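Local coordinates for protein Rik1-associated factor 1 (Schizosaccharomyces pombe, PDB 4O9D) that serves in the Clr4 methyltransferase complex, which methylates histone H3 to form H3K9me and helps establish heterochromatin, this chain being the protein's WD-repeat beta-propeller, at residues A[173-187]-A[196-208]. Sequence-based numbering, arbitrary orientation.
Sequences YPEALEKGYSASLIE and SDKVIIGYDSFHT
Strands 182-187 and 198-204 pair as an antiparallel beta hairpin, the first two strands of a four-stranded blade in the WD-repeat beta-propeller; their N-to-C directions make an angle of 157°, and the two axes come within 4.5 Å at their closest. Paired backbone bonds join Ser-182 to Asp-204 and Glu-187 to Ile-200. Between these pairs the register slips by one residue: Gly-202 O accepts both Ser-184 N at 2.9 Å and Leu-185 N at 3.2 Å. Two successive residues thus face Gly-202, the definition of a classic beta bulge.

On one face Tyr-203 lies between helix and sheet. Ala-176 CB makes a CH-pi contact, 4.2 Å from the ring centroid and 20° off its normal, while Ile-201 CG2 covers the opposite face. The phenol oxygen reaches a water that also meets Tyr-173 N weakly, and Tyr-203 CE1 comes to the edge of the Tyr-173 ring, whose own stacking partner is Phe-225 further along the blade. Farther down this face, Ile-186 CG1 packs 3.7 Å from Val-199 CG1.

The other face carries a polar patch of Ser-182, Ser-184 and Asp-204, with apolar Leu-185 next to it against Phe-236 and Leu-239. With CG between backbone N and carbonyl carbon (chi1 58°), the Asp-204 carboxylate leans over to Ser-184, whose OG donates to Asp-204 OD1 at 2.8 Å from above the carboxylate plane; His-134 ND1 also bonds this hydroxyl. Replacing Asp-204 with an alanine would probably cost Ser-184 OG its partner on strand 198-204, leaving the hydroxyl to His-134. Ser-182 OG sits at the Phe-206 ring edge, bonded to Lys-149 O and to a water that also links Gly-180 O and Phe-206 N. At the bulge, then, a hydroxyl-carboxylate bond adds a side-chain link to the backbone ladder, while Tyr-203 joins strand to helix through Ala-176.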
# COMPACT_ATOMS: atom_id res chain seq x y z
N TYR A 173 1.79 -18.29 -13.02
CA TYR A 173 1.01 -18.06 -14.24
C TYR A 173 2.04 -18.14 -15.35
O TYR A 173 2.76 -17.18 -15.62
CB TYR A 173 0.32 -16.69 -14.18
CG TYR A 173 -0.46 -16.26 -15.42
CD1 TYR A 173 -0.70 -17.14 -16.47
CD2 TYR A 173 -0.93 -14.95 -15.53
CE1 TYR A 173 -1.41 -16.73 -17.59
CE2 TYR A 173 -1.63 -14.52 -16.65
CZ TYR A 173 -1.87 -15.41 -17.67
OH TYR A 173 -2.57 -14.99 -18.78
N PRO A 174 2.18 -19.34 -15.96
CA PRO A 174 3.29 -19.61 -16.88
C PRO A 174 3.42 -18.62 -18.02
O PRO A 174 4.54 -18.24 -18.34
CB PRO A 174 2.97 -21.01 -17.43
CG PRO A 174 2.10 -21.65 -16.40
CD PRO A 174 1.29 -20.51 -15.80
N GLU A 175 2.31 -18.19 -18.61
CA GLU A 175 2.35 -17.24 -19.72
C GLU A 175 2.95 -15.87 -19.29
O GLU A 175 3.78 -15.28 -19.99
CB GLU A 175 0.96 -17.07 -20.33
CG GLU A 175 0.49 -18.29 -21.13
CD GLU A 175 -0.12 -19.39 -20.26
OE1 GLU A 175 -0.09 -19.32 -19.01
OE2 GLU A 175 -0.65 -20.35 -20.86
N ALA A 176 2.55 -15.39 -18.12
CA ALA A 176 3.19 -14.21 -17.54
C ALA A 176 4.69 -14.46 -17.40
O ALA A 176 5.52 -13.63 -17.79
CB ALA A 176 2.58 -13.89 -16.19
N LEU A 177 5.06 -15.61 -16.86
CA LEU A 177 6.48 -15.88 -16.64
C LEU A 177 7.25 -15.93 -17.97
O LEU A 177 8.36 -15.43 -18.04
CB LEU A 177 6.68 -17.16 -15.85
CG LEU A 177 6.31 -17.07 -14.37
CD1 LEU A 177 6.17 -18.45 -13.79
CD2 LEU A 177 7.34 -16.29 -13.60
N GLU A 178 6.66 -16.52 -19.00
CA GLU A 178 7.30 -16.55 -20.33
C GLU A 178 7.62 -15.14 -20.80
O GLU A 178 8.64 -14.90 -21.45
CB GLU A 178 6.37 -17.18 -21.38
CG GLU A 178 6.17 -18.69 -21.26
CD GLU A 178 5.14 -19.18 -22.27
OE1 GLU A 178 4.92 -18.45 -23.26
OE2 GLU A 178 4.53 -20.26 -22.06
N LYS A 179 6.71 -14.22 -20.51
CA LYS A 179 6.85 -12.83 -20.95
C LYS A 179 7.75 -12.00 -20.04
O LYS A 179 7.95 -10.82 -20.29
CB LYS A 179 5.46 -12.19 -21.08
CG LYS A 179 4.63 -12.78 -22.23
CD LYS A 179 3.22 -12.26 -22.21
CE LYS A 179 2.48 -12.59 -23.48
NZ LYS A 179 1.06 -12.14 -23.38
N GLY A 180 8.30 -12.62 -19.00
CA GLY A 180 9.20 -11.93 -18.08
C GLY A 180 8.54 -10.87 -17.20
O GLY A 180 9.24 -9.96 -16.74
N TYR A 181 7.24 -10.99 -16.94
CA TYR A 181 6.52 -10.05 -16.09
C TYR A 181 6.90 -10.15 -14.61
O TYR A 181 7.34 -11.20 -14.13
CB TYR A 181 5.00 -10.24 -16.21
CG TYR A 181 4.41 -9.83 -17.56
CD1 TYR A 181 5.15 -9.11 -18.49
CD2 TYR A 181 3.11 -10.19 -17.89
CE1 TYR A 181 4.59 -8.74 -19.71
CE2 TYR A 181 2.56 -9.83 -19.10
CZ TYR A 181 3.31 -9.11 -20.01
OH TYR A 181 2.75 -8.76 -21.22
N SER A 182 6.72 -9.06 -13.89
CA SER A 182 6.93 -9.06 -12.44
C SER A 182 5.58 -9.07 -11.77
O SER A 182 4.65 -8.44 -12.27
CB SER A 182 7.73 -7.84 -12.01
OG SER A 182 9.09 -7.96 -12.46
N ALA A 183 5.44 -9.81 -10.67
CA ALA A 183 4.23 -9.76 -9.87
C ALA A 183 4.43 -8.62 -8.89
O ALA A 183 5.33 -8.67 -8.03
CB ALA A 183 4.00 -11.05 -9.14
N SER A 184 3.60 -7.58 -9.01
CA SER A 184 3.80 -6.38 -8.21
C SER A 184 2.60 -5.93 -7.35
O SER A 184 2.76 -5.01 -6.55
CB SER A 184 4.23 -5.22 -9.12
OG SER A 184 5.48 -5.50 -9.74
N LEU A 185 1.43 -6.54 -7.53
CA LEU A 185 0.24 -6.19 -6.74
C LEU A 185 -0.43 -7.47 -6.29
O LEU A 185 -0.43 -8.44 -7.04
CB LEU A 185 -0.77 -5.40 -7.58
CG LEU A 185 -0.10 -4.18 -8.24
CD1 LEU A 185 -0.99 -3.64 -9.37
CD2 LEU A 185 0.18 -3.16 -7.19
N ILE A 186 -1.06 -7.47 -5.13
CA ILE A 186 -1.71 -8.70 -4.66
C ILE A 186 -2.78 -8.41 -3.63
O ILE A 186 -2.58 -7.55 -2.75
CB ILE A 186 -0.63 -9.71 -4.14
CG1 ILE A 186 -1.07 -11.18 -4.31
CG2 ILE A 186 -0.21 -9.41 -2.66
CD1 ILE A 186 0.12 -12.18 -4.27
N GLU A 187 -3.93 -9.07 -3.75
CA GLU A 187 -5.03 -8.92 -2.79
C GLU A 187 -5.83 -10.23 -2.66
O GLU A 187 -6.01 -10.96 -3.64
CB GLU A 187 -6.02 -7.81 -3.23
CG GLU A 187 -5.42 -6.43 -3.52
CD GLU A 187 -5.15 -5.58 -2.27
OE1 GLU A 187 -4.23 -4.71 -2.34
OE2 GLU A 187 -5.84 -5.78 -1.23
N SER A 196 -15.39 -18.65 -1.36
CA SER A 196 -14.04 -19.12 -0.99
C SER A 196 -12.97 -18.07 -1.35
O SER A 196 -13.20 -17.18 -2.20
CB SER A 196 -13.71 -20.45 -1.66
OG SER A 196 -13.75 -20.33 -3.07
N ASP A 197 -11.81 -18.16 -0.72
CA ASP A 197 -10.73 -17.18 -0.94
C ASP A 197 -10.08 -17.29 -2.32
O ASP A 197 -9.69 -18.37 -2.75
CB ASP A 197 -9.63 -17.33 0.11
CG ASP A 197 -10.00 -16.68 1.44
OD1 ASP A 197 -11.19 -16.37 1.64
OD2 ASP A 197 -9.10 -16.49 2.29
N LYS A 198 -9.97 -16.16 -3.01
CA LYS A 198 -9.21 -16.09 -4.27
C LYS A 198 -8.11 -15.04 -4.08
O LYS A 198 -8.20 -14.20 -3.18
CB LYS A 198 -10.11 -15.71 -5.45
CG LYS A 198 -11.40 -16.54 -5.60
CD LYS A 198 -11.08 -18.00 -5.94
CE LYS A 198 -12.34 -18.87 -6.01
NZ LYS A 198 -12.12 -20.15 -6.76
N VAL A 199 -7.09 -15.09 -4.93
CA VAL A 199 -5.93 -14.21 -4.84
C VAL A 199 -5.84 -13.52 -6.19
O VAL A 199 -5.76 -14.18 -7.23
CB VAL A 199 -4.64 -15.00 -4.60
CG1 VAL A 199 -3.42 -14.07 -4.51
CG2 VAL A 199 -4.80 -15.86 -3.35
N ILE A 200 -5.88 -12.20 -6.16
CA ILE A 200 -5.75 -11.40 -7.37
C ILE A 200 -4.28 -10.98 -7.46
O ILE A 200 -3.71 -10.49 -6.48
CB ILE A 200 -6.64 -10.12 -7.27
CG1 ILE A 200 -8.11 -10.50 -7.03
CG2 ILE A 200 -6.47 -9.26 -8.50
CD1 ILE A 200 -8.93 -9.34 -6.31
N ILE A 201 -3.66 -11.16 -8.61
CA ILE A 201 -2.29 -10.70 -8.79
C ILE A 201 -2.15 -9.76 -9.99
O ILE A 201 -2.60 -10.06 -11.11
CB ILE A 201 -1.33 -11.85 -9.03
CG1 ILE A 201 -1.40 -12.86 -7.88
CG2 ILE A 201 0.12 -11.33 -9.19
CD1 ILE A 201 -0.34 -13.92 -7.95
N GLY A 202 -1.47 -8.65 -9.78
CA GLY A 202 -1.27 -7.69 -10.86
C GLY A 202 0.17 -7.76 -11.28
O GLY A 202 1.05 -7.82 -10.42
N TYR A 203 0.40 -7.76 -12.59
CA TYR A 203 1.75 -7.86 -13.13
C TYR A 203 2.18 -6.59 -13.87
O TYR A 203 1.35 -5.89 -14.48
CB TYR A 203 1.86 -9.07 -14.09
CG TYR A 203 1.56 -10.42 -13.46
CD1 TYR A 203 0.25 -10.85 -13.28
CD2 TYR A 203 2.59 -11.28 -13.09
CE1 TYR A 203 -0.04 -12.11 -12.71
CE2 TYR A 203 2.31 -12.53 -12.50
CZ TYR A 203 1.01 -12.93 -12.33
OH TYR A 203 0.75 -14.17 -11.76
N ASP A 204 3.47 -6.29 -13.84
CA ASP A 204 4.02 -5.21 -14.64
C ASP A 204 5.35 -5.68 -15.24
O ASP A 204 5.71 -6.83 -15.07
CB ASP A 204 4.16 -3.92 -13.82
CG ASP A 204 5.06 -4.08 -12.59
OD1 ASP A 204 5.81 -5.08 -12.48
OD2 ASP A 204 5.04 -3.17 -11.73
N SER A 205 6.06 -4.82 -15.96
CA SER A 205 7.25 -5.25 -16.68
C SER A 205 8.41 -4.25 -16.59
O SER A 205 8.34 -3.17 -17.16
CB SER A 205 6.90 -5.47 -18.14
OG SER A 205 6.29 -4.30 -18.67
N PHE A 206 9.49 -4.64 -15.93
CA PHE A 206 10.66 -3.77 -15.79
C PHE A 206 11.64 -3.90 -16.96
O PHE A 206 12.50 -3.03 -17.17
CB PHE A 206 11.40 -4.06 -14.49
CG PHE A 206 10.60 -3.73 -13.26
CD1 PHE A 206 9.64 -4.60 -12.79
CD2 PHE A 206 10.82 -2.55 -12.59
CE1 PHE A 206 8.91 -4.31 -11.67
CE2 PHE A 206 10.10 -2.24 -11.46
CZ PHE A 206 9.13 -3.12 -11.00
N HIS A 207 11.54 -5.01 -17.69
CA HIS A 207 12.33 -5.20 -18.91
C HIS A 207 11.73 -4.37 -20.06
O HIS A 207 12.27 -4.35 -21.16
CB HIS A 207 12.40 -6.69 -19.28
CG HIS A 207 13.18 -7.52 -18.30
ND1 HIS A 207 13.17 -8.90 -18.32
CD2 HIS A 207 14.00 -7.17 -17.28
CE1 HIS A 207 13.94 -9.36 -17.36
NE2 HIS A 207 14.46 -8.33 -16.71
N THR A 208 10.61 -3.70 -19.78
CA THR A 208 10.02 -2.70 -20.67
C THR A 208 10.44 -2.87 -22.13
O THR A 208 9.68 -2.55 -23.05
CB THR A 208 10.35 -1.26 -20.18
OG1 THR A 208 9.83 -0.28 -21.09
CG2 THR A 208 11.86 -1.08 -20.04
O HOH W 1 2.71 -16.03 -11.23
O HOH W 2 9.65 -7.55 -15.23